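Long-range contacts in CRISPR-associated endonuclease/helicase Cas3 (Thermus thermophilus HB8, PDB 3SK9), which cuts single-stranded DNA through its N-terminal HD nuclease domain, the part present here, in CRISPR-based defence, its activity stimulated by manganese and other transition metal ions: residues Ala68-Leu73 with Glu176-Leu181; Arg119-Glu124 with Ala169-Leu174; Val202-Ser207 with Arg255-Glu260. All coordinates share one frame; numbering follows the deposited sequence.

Interaction 1. Residues Ala68-Leu73 with Glu176-Leu181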
# COMPACT_ATOMS: atom_id res chain seq x y z
N ALA A 68 2.61 5.05 5.68
CA ALA A 68 3.33 3.88 5.15
C ALA A 68 2.46 2.62 5.15
O ALA A 68 2.51 1.82 4.23
CB ALA A 68 4.66 3.62 5.97
N ALA A 69 1.75 2.39 6.24
CA ALA A 69 0.89 1.21 6.38
C ALA A 69 -0.26 1.26 5.35
O ALA A 69 -0.61 0.24 4.73
CB ALA A 69 0.30 1.18 7.77
N LEU A 70 -0.83 2.44 5.16
CA LEU A 70 -1.91 2.57 4.19
C LEU A 70 -1.39 2.20 2.81
O LEU A 70 -2.04 1.50 2.04
CB LEU A 70 -2.38 4.03 4.13
CG LEU A 70 -3.46 4.57 5.04
CD1 LEU A 70 -3.63 6.09 4.74
CD2 LEU A 70 -4.79 3.77 4.85
N VAL A 71 -0.24 2.76 2.46
CA VAL A 71 0.35 2.54 1.13
C VAL A 71 0.68 1.04 0.95
O VAL A 71 0.64 0.49 -0.17
CB VAL A 71 1.62 3.40 1.03
CG1 VAL A 71 2.56 2.89 -0.02
CG2 VAL A 71 1.16 4.91 0.79
N GLY A 72 1.02 0.39 2.05
CA GLY A 72 1.25 -1.05 1.97
C GLY A 72 0.04 -1.84 1.47
O GLY A 72 0.17 -3.02 1.08
N LEU A 73 -1.15 -1.24 1.51
CA LEU A 73 -2.37 -1.99 1.15
C LEU A 73 -2.71 -1.83 -0.32
O LEU A 73 -3.75 -2.32 -0.75
CB LEU A 73 -3.56 -1.53 1.99
CG LEU A 73 -3.29 -1.53 3.51
CD1 LEU A 73 -4.42 -0.81 4.17
CD2 LEU A 73 -3.15 -2.95 4.01
N GLU A 176 -2.13 -7.33 9.92
CA GLU A 176 -0.71 -7.67 10.01
C GLU A 176 0.23 -6.50 9.61
O GLU A 176 1.27 -6.32 10.21
CB GLU A 176 -0.42 -8.90 9.17
CG GLU A 176 0.96 -9.47 9.29
CD GLU A 176 1.18 -10.32 10.55
OE1 GLU A 176 0.28 -10.43 11.41
OE2 GLU A 176 2.27 -10.89 10.70
N VAL A 177 -0.11 -5.79 8.55
CA VAL A 177 0.67 -4.65 8.10
C VAL A 177 0.58 -3.53 9.13
O VAL A 177 1.61 -3.03 9.56
CB VAL A 177 0.15 -4.16 6.74
CG1 VAL A 177 0.86 -2.85 6.34
CG2 VAL A 177 0.41 -5.27 5.67
N PHE A 178 -0.63 -3.15 9.56
CA PHE A 178 -0.75 -2.07 10.56
C PHE A 178 0.00 -2.39 11.84
O PHE A 178 0.70 -1.54 12.42
CB PHE A 178 -2.22 -1.78 10.87
CG PHE A 178 -2.84 -0.81 9.92
CD1 PHE A 178 -3.17 0.47 10.33
CD2 PHE A 178 -2.99 -1.13 8.58
CE1 PHE A 178 -3.70 1.39 9.43
CE2 PHE A 178 -3.53 -0.20 7.67
CZ PHE A 178 -3.89 1.04 8.10
N ARG A 179 -0.11 -3.63 12.28
CA ARG A 179 0.60 -4.03 13.49
C ARG A 179 2.13 -4.01 13.34
O ARG A 179 2.84 -3.52 14.21
CB ARG A 179 0.15 -5.42 13.93
CG ARG A 179 0.82 -5.89 15.23
CD ARG A 179 0.17 -7.17 15.76
NE ARG A 179 -0.08 -8.16 14.70
CZ ARG A 179 -1.29 -8.44 14.22
NH1 ARG A 179 -2.37 -7.83 14.71
NH2 ARG A 179 -1.45 -9.34 13.28
N ARG A 180 2.64 -4.54 12.23
CA ARG A 180 4.07 -4.53 11.95
C ARG A 180 4.68 -3.11 11.87
O ARG A 180 5.81 -2.92 12.28
CB ARG A 180 4.43 -5.24 10.63
CG ARG A 180 4.08 -6.65 10.53
CD ARG A 180 5.11 -7.44 11.21
NE ARG A 180 4.73 -8.77 10.87
CZ ARG A 180 5.35 -9.60 10.04
NH1 ARG A 180 6.58 -9.42 9.55
NH2 ARG A 180 4.70 -10.70 9.81
N LEU A 181 3.95 -2.17 11.28
CA LEU A 181 4.40 -0.78 11.10
C LEU A 181 4.18 0.08 12.33
O LEU A 181 4.70 1.20 12.41
CB LEU A 181 3.64 -0.10 9.96
CG LEU A 181 4.27 -0.29 8.57
CD1 LEU A 181 5.52 0.56 8.38
CD2 LEU A 181 4.57 -1.76 8.30
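The methyl of Ala69 sits almost exactly over the middle of the Phe178 ring: CB lies 4.0 Å from the ring centroid and only 7° off the ring normal, a CH-pi contact between helix 60-71 and helix 165-181. The two residues are also the point of closest backbone approach, Ala69 CA lying 5.6 Å from Phe178 CA, a spacing that the small alanine side chain allows. The ring meets Leu73 differently. CD1 of that leucine comes to the rim in the ring plane, 3.7 Å from Phe178 CE2, the two side chains crossing at about a right angle, while Leu70 CD2 approaches the same edge near CZ at a looser distance.

Beside the ring, Val177 turns its CG1 branch toward the other helix, where it rests 3.8 Å from the carbonyl oxygen of Ala69; this branch is anti to the valine's own backbone N (chi1 174°). One turn further on, Leu181 lies against two alanines, its CB near Ala69 CB and its CD1 4.0 Å from Ala68 CB. Ala183, in the loop that follows, touches both Ala69 and Phe178, and Met30 of helix 26-43 packs on Leu73 and Val177.

This is helix-to-helix packing in the core of the mainly helical HD domain. The segment 68-73 runs directly into His74 and Asp75, two of the residues that bind the divalent metal, and the side chain of Leu73 lies close to both. The chemistry is dispersive: aliphatic groups meet a ring over its face and at its rim, and close fit rather than charge joins the helices.

Interaction 2. Residues Arg119-Glu124 with Ala169-Leu174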
# COMPACT_ATOMS: atom_id res chain seq x y z
N ARG A 119 -12.77 0.41 1.14
CA ARG A 119 -13.93 1.20 1.53
C ARG A 119 -14.52 0.59 2.79
O ARG A 119 -14.89 1.29 3.73
CB ARG A 119 -15.00 1.25 0.42
CG ARG A 119 -14.66 2.24 -0.72
CD ARG A 119 -15.67 2.15 -1.88
NE ARG A 119 -17.03 2.54 -1.49
CZ ARG A 119 -17.57 3.74 -1.72
NH1 ARG A 119 -16.88 4.71 -2.33
NH2 ARG A 119 -18.83 3.97 -1.33
N ARG A 120 -14.60 -0.74 2.82
CA ARG A 120 -15.11 -1.43 4.01
C ARG A 120 -14.11 -1.47 5.17
O ARG A 120 -14.44 -1.17 6.31
CB ARG A 120 -15.46 -2.86 3.59
CG ARG A 120 -16.28 -3.66 4.58
CD ARG A 120 -17.20 -4.63 3.83
NE ARG A 120 -18.17 -3.95 2.97
CZ ARG A 120 -19.02 -4.57 2.15
NH1 ARG A 120 -19.02 -5.90 2.08
NH2 ARG A 120 -19.87 -3.87 1.41
N LEU A 121 -12.88 -1.89 4.86
CA LEU A 121 -11.91 -2.22 5.87
C LEU A 121 -11.41 -1.00 6.62
O LEU A 121 -11.17 -1.09 7.83
CB LEU A 121 -10.72 -2.94 5.22
CG LEU A 121 -10.86 -4.46 5.19
CD1 LEU A 121 -12.22 -4.95 4.72
CD2 LEU A 121 -9.73 -4.99 4.28
N LEU A 122 -11.24 0.13 5.93
CA LEU A 122 -10.77 1.36 6.59
C LEU A 122 -11.88 1.93 7.51
O LEU A 122 -11.60 2.50 8.56
CB LEU A 122 -10.31 2.41 5.55
CG LEU A 122 -9.03 2.05 4.77
CD1 LEU A 122 -8.74 3.16 3.74
CD2 LEU A 122 -7.77 1.79 5.64
N LYS A 123 -13.14 1.75 7.14
CA LYS A 123 -14.19 2.17 8.02
C LYS A 123 -14.26 1.28 9.26
O LYS A 123 -14.54 1.79 10.35
CB LYS A 123 -15.53 2.20 7.31
CG LYS A 123 -15.61 3.20 6.18
CD LYS A 123 -16.92 3.14 5.41
CE LYS A 123 -16.70 3.84 4.02
NZ LYS A 123 -17.69 3.50 3.04
N GLU A 124 -14.03 -0.03 9.12
CA GLU A 124 -14.04 -0.93 10.30
C GLU A 124 -12.91 -0.56 11.27
O GLU A 124 -13.01 -0.79 12.48
CB GLU A 124 -13.84 -2.40 9.88
CG GLU A 124 -15.01 -3.00 9.08
CD GLU A 124 -14.61 -4.35 8.44
OE1 GLU A 124 -13.46 -4.79 8.66
OE2 GLU A 124 -15.44 -4.93 7.73
N ALA A 169 -9.52 -13.39 5.53
CA ALA A 169 -8.09 -13.35 5.18
C ALA A 169 -7.64 -11.92 4.84
O ALA A 169 -6.54 -11.50 5.20
CB ALA A 169 -7.78 -14.27 3.98
N ARG A 170 -8.49 -11.17 4.14
CA ARG A 170 -8.10 -9.81 3.77
C ARG A 170 -8.07 -8.92 4.99
O ARG A 170 -7.23 -8.03 5.08
CB ARG A 170 -8.95 -9.24 2.61
CG ARG A 170 -10.44 -9.32 2.74
CD ARG A 170 -11.13 -8.88 1.42
NE ARG A 170 -10.92 -9.83 0.33
CZ ARG A 170 -11.88 -10.51 -0.29
NH1 ARG A 170 -13.16 -10.35 0.03
NH2 ARG A 170 -11.55 -11.36 -1.25
N ARG A 171 -8.94 -9.16 5.98
CA ARG A 171 -8.86 -8.35 7.19
C ARG A 171 -7.61 -8.71 7.98
O ARG A 171 -6.92 -7.82 8.55
CB ARG A 171 -10.13 -8.53 8.02
CG ARG A 171 -11.39 -8.06 7.19
CD ARG A 171 -12.80 -8.42 7.75
NE ARG A 171 -13.85 -7.55 7.15
CZ ARG A 171 -14.20 -7.54 5.86
NH1 ARG A 171 -13.61 -8.36 4.97
NH2 ARG A 171 -15.14 -6.70 5.43
N TRP A 172 -7.28 -10.00 7.99
CA TRP A 172 -6.03 -10.49 8.62
C TRP A 172 -4.79 -9.81 8.04
O TRP A 172 -3.91 -9.32 8.78
CB TRP A 172 -5.93 -12.02 8.46
CG TRP A 172 -4.81 -12.68 9.29
CD1 TRP A 172 -4.94 -13.32 10.51
CD2 TRP A 172 -3.44 -12.81 8.92
NE1 TRP A 172 -3.72 -13.79 10.93
CE2 TRP A 172 -2.78 -13.49 9.98
CE3 TRP A 172 -2.70 -12.39 7.81
CZ2 TRP A 172 -1.41 -13.77 9.94
CZ3 TRP A 172 -1.34 -12.67 7.77
CH2 TRP A 172 -0.71 -13.34 8.84
N LEU A 173 -4.75 -9.70 6.72
CA LEU A 173 -3.58 -9.07 6.09
C LEU A 173 -3.44 -7.58 6.45
O LEU A 173 -2.35 -7.08 6.75
CB LEU A 173 -3.70 -9.21 4.57
CG LEU A 173 -3.37 -10.59 4.01
CD1 LEU A 173 -3.83 -10.69 2.62
CD2 LEU A 173 -1.84 -10.91 4.11
N LEU A 174 -4.54 -6.85 6.37
CA LEU A 174 -4.50 -5.44 6.81
C LEU A 174 -4.02 -5.29 8.27
O LEU A 174 -3.22 -4.44 8.60
CB LEU A 174 -5.88 -4.81 6.67
CG LEU A 174 -5.89 -3.33 7.14
CD1 LEU A 174 -6.93 -2.58 6.34
CD2 LEU A 174 -6.15 -3.22 8.67
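Leu121 and Arg171 mark the closest backbone approach, 7.0 Å between their CA atoms, where helix segments 119-124 and 169-174 pass at a signed crossing angle of -55° with their axes 11.1 Å apart. Side chains bridge this wide gap, and the guanidinium of Arg171 is met on a face and at its edge. Over the centre of one face stands CD1 of Leu121, 3.5 Å from Arg171 CZ. At the edge, in the guanidinium plane, lies OE2 of Glu124. Arg171 grips it side-on, with NE and NH2 both directed to this single oxygen. The NH2 bond is 2.9 Å long to Glu124 OE2, which it meets on the syn side, 22° out of the carboxylate plane; the NE bond, 3.1 Å to the same OE2, uses the syn lone pair. A further bond from NE to OE1 is weak. Carboxylate and guanidinium planes are turned 44° apart, so the two groups are not coplanar.

Both helices belong to the helical bundle of the HD domain, and this salt bridge lies toward its outer side while leucines fill the inner one. There Leu121 CB packs 4.0 Å from Leu174 CD1, and Leu121 CD2 lies near the backbone oxygen of Arg170. Leu76 touches Leu121 from the loop after the metal-binding His74 and Asp75.

The extended Arg171 chain, straight from CG to NE, carries the guanidinium across to the other helix, where Arg120 CD also comes to its edge, 3.3 Å from Arg171 NH2. Arg120 NE stands 4.8 Å from Arg171 NH2, two like charges whose repulsion Glu124 may offset. The remaining nitrogen of Arg171, NH1, is bonded to Lys167 O one turn back, a second hold on the orientation of the guanidinium.

Interaction 3. Residues Val202-Ser207 with Arg255-Glu260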
# COMPACT_ATOMS: atom_id res chain seq x y z
N VAL A 202 -1.06 10.62 -0.54
CA VAL A 202 -0.99 9.16 -0.37
C VAL A 202 -1.04 8.43 -1.71
O VAL A 202 -0.35 7.40 -1.93
CB VAL A 202 -2.12 8.68 0.56
CG1 VAL A 202 -2.30 7.13 0.48
CG2 VAL A 202 -1.84 9.17 2.02
N MET A 203 -1.90 8.92 -2.61
CA MET A 203 -2.00 8.36 -3.96
C MET A 203 -0.64 8.28 -4.65
O MET A 203 -0.25 7.22 -5.15
CB MET A 203 -2.96 9.21 -4.80
CG MET A 203 -3.28 8.63 -6.18
SD MET A 203 -2.01 8.97 -7.42
CE MET A 203 -2.10 10.76 -7.49
N ALA A 204 0.04 9.44 -4.73
CA ALA A 204 1.32 9.51 -5.44
C ALA A 204 2.36 8.64 -4.72
O ALA A 204 3.20 7.97 -5.36
CB ALA A 204 1.78 10.99 -5.51
N LEU A 205 2.33 8.65 -3.39
CA LEU A 205 3.32 7.88 -2.63
C LEU A 205 3.12 6.40 -2.91
O LEU A 205 4.10 5.66 -3.10
CB LEU A 205 3.18 8.14 -1.12
CG LEU A 205 4.15 7.37 -0.21
CD1 LEU A 205 5.58 7.77 -0.49
CD2 LEU A 205 3.76 7.67 1.30
N ALA A 206 1.87 5.95 -2.94
CA ALA A 206 1.58 4.52 -3.16
C ALA A 206 1.98 4.10 -4.57
O ALA A 206 2.56 3.02 -4.74
CB ALA A 206 0.13 4.18 -2.88
N SER A 207 1.73 4.96 -5.56
CA SER A 207 2.16 4.69 -6.93
C SER A 207 3.70 4.46 -7.04
O SER A 207 4.20 3.46 -7.62
CB SER A 207 1.72 5.83 -7.84
OG SER A 207 2.32 5.69 -9.09
N ARG A 255 10.25 14.85 -9.83
CA ARG A 255 8.82 14.98 -10.07
C ARG A 255 8.26 15.61 -8.83
O ARG A 255 8.43 15.06 -7.74
CB ARG A 255 8.11 13.63 -10.15
CG ARG A 255 8.37 12.84 -11.34
CD ARG A 255 7.81 11.42 -11.18
NE ARG A 255 6.34 11.30 -11.04
CZ ARG A 255 5.61 10.40 -11.72
NH1 ARG A 255 6.19 9.65 -12.64
NH2 ARG A 255 4.31 10.26 -11.52
N ARG A 256 7.60 16.75 -8.96
CA ARG A 256 6.99 17.36 -7.78
C ARG A 256 5.49 17.11 -7.86
O ARG A 256 4.87 17.52 -8.83
CB ARG A 256 7.31 18.86 -7.76
CG ARG A 256 6.28 19.76 -7.05
CD ARG A 256 6.63 20.00 -5.58
NE ARG A 256 7.84 20.80 -5.42
CZ ARG A 256 8.34 21.18 -4.24
NH1 ARG A 256 7.75 20.84 -3.10
NH2 ARG A 256 9.45 21.91 -4.21
N GLU A 257 4.89 16.48 -6.85
CA GLU A 257 3.44 16.16 -6.88
C GLU A 257 2.85 16.50 -5.51
O GLU A 257 3.31 15.95 -4.50
CB GLU A 257 3.23 14.64 -7.16
CG GLU A 257 3.73 14.16 -8.54
CD GLU A 257 3.35 12.70 -8.87
OE1 GLU A 257 4.27 11.85 -8.94
OE2 GLU A 257 2.15 12.42 -9.08
N PHE A 258 1.88 17.41 -5.44
CA PHE A 258 1.15 17.62 -4.17
C PHE A 258 2.08 17.86 -2.99
O PHE A 258 1.81 17.42 -1.85
CB PHE A 258 0.22 16.45 -3.89
CG PHE A 258 -0.47 15.94 -5.13
CD1 PHE A 258 -1.43 16.73 -5.76
CD2 PHE A 258 -0.13 14.70 -5.68
CE1 PHE A 258 -2.06 16.28 -6.92
CE2 PHE A 258 -0.73 14.24 -6.85
CZ PHE A 258 -1.70 15.01 -7.47
N GLY A 259 3.11 18.65 -3.21
CA GLY A 259 4.00 19.01 -2.12
C GLY A 259 4.99 17.95 -1.65
O GLY A 259 5.58 18.11 -0.56
N GLU A 260 5.19 16.89 -2.44
CA GLU A 260 6.23 15.88 -2.15
C GLU A 260 7.01 15.62 -3.43
O GLU A 260 6.61 16.08 -4.54
CB GLU A 260 5.62 14.56 -1.59
CG GLU A 260 4.67 13.85 -2.57
CD GLU A 260 3.75 12.81 -1.89
OE1 GLU A 260 3.84 12.60 -0.67
OE2 GLU A 260 2.92 12.15 -2.58
O HOH W 1 4.16 9.24 -8.10
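Ala204, Glu260 and Phe258 account for most of the surface buried between helix 196-213 and the tip of the C-terminal hairpin. The methyl of Ala204 points at the hairpin and is met by three of its side chains. Closest is the carboxylate of Glu260, with OE2 3.4 Å from Ala204 CB and 3.6 Å from the backbone N of Leu205, a distance of contact only. Glu260 CG occupies the crowded position between its backbone N and carbonyl carbon (chi1 62°), and the chain then extends toward the helix. Its other oxygen, OE1, is hydrogen-bonded to Tyr52 OH, which gives this buried acid a polar partner.

Strands 253-257 and 260-264 form an antiparallel beta hairpin, closed by a type I' turn from Glu257 to Glu260; Glu257 and Glu260 exchange two backbone hydrogen bonds at its neck. Phe258, within the turn, brings its ring edge to Ala204, with CD2 4.2 Å from Ala204 CB. The Met203 chain, bent twice along its length, brings CE to 3.8 Å from Phe258 CE2.

Glu257 OE2 lies 3.9 Å from Ala204 CB. A water donates to Ala204 O and, at 2.7 Å, to Glu257 OE1, bridging helix and strand. That same OE1 takes two bonds from Arg255, whose NE and NH2 both approach from one face of the carboxylate, 46° out of its plane.

Interactions 1 and 2 share helix 165-181 and touch: Leu70 CD2 lies 3.7 Å from Leu122 CD2, and Leu73 CD1 lies 3.8 Å from Leu174 CD1. Interaction 2 is nested within the chain loop that interaction 1 closes. Val71, on the same helix as Ala69, carries the packing on to interaction 3, its CG1 3.7 Å from Ala206 CA. Interactions 2 and 3 do not touch and lie on opposite sides of the chain's centre, their centres about 24 Å apart. The metal-binding residues lie closest to interaction 1; between side chains, Leu73 is about 6 Å from His74, while Met203 of interaction 3 is about 8 Å from His74 and Arg170 of interaction 2 about 11 Å from Asp75.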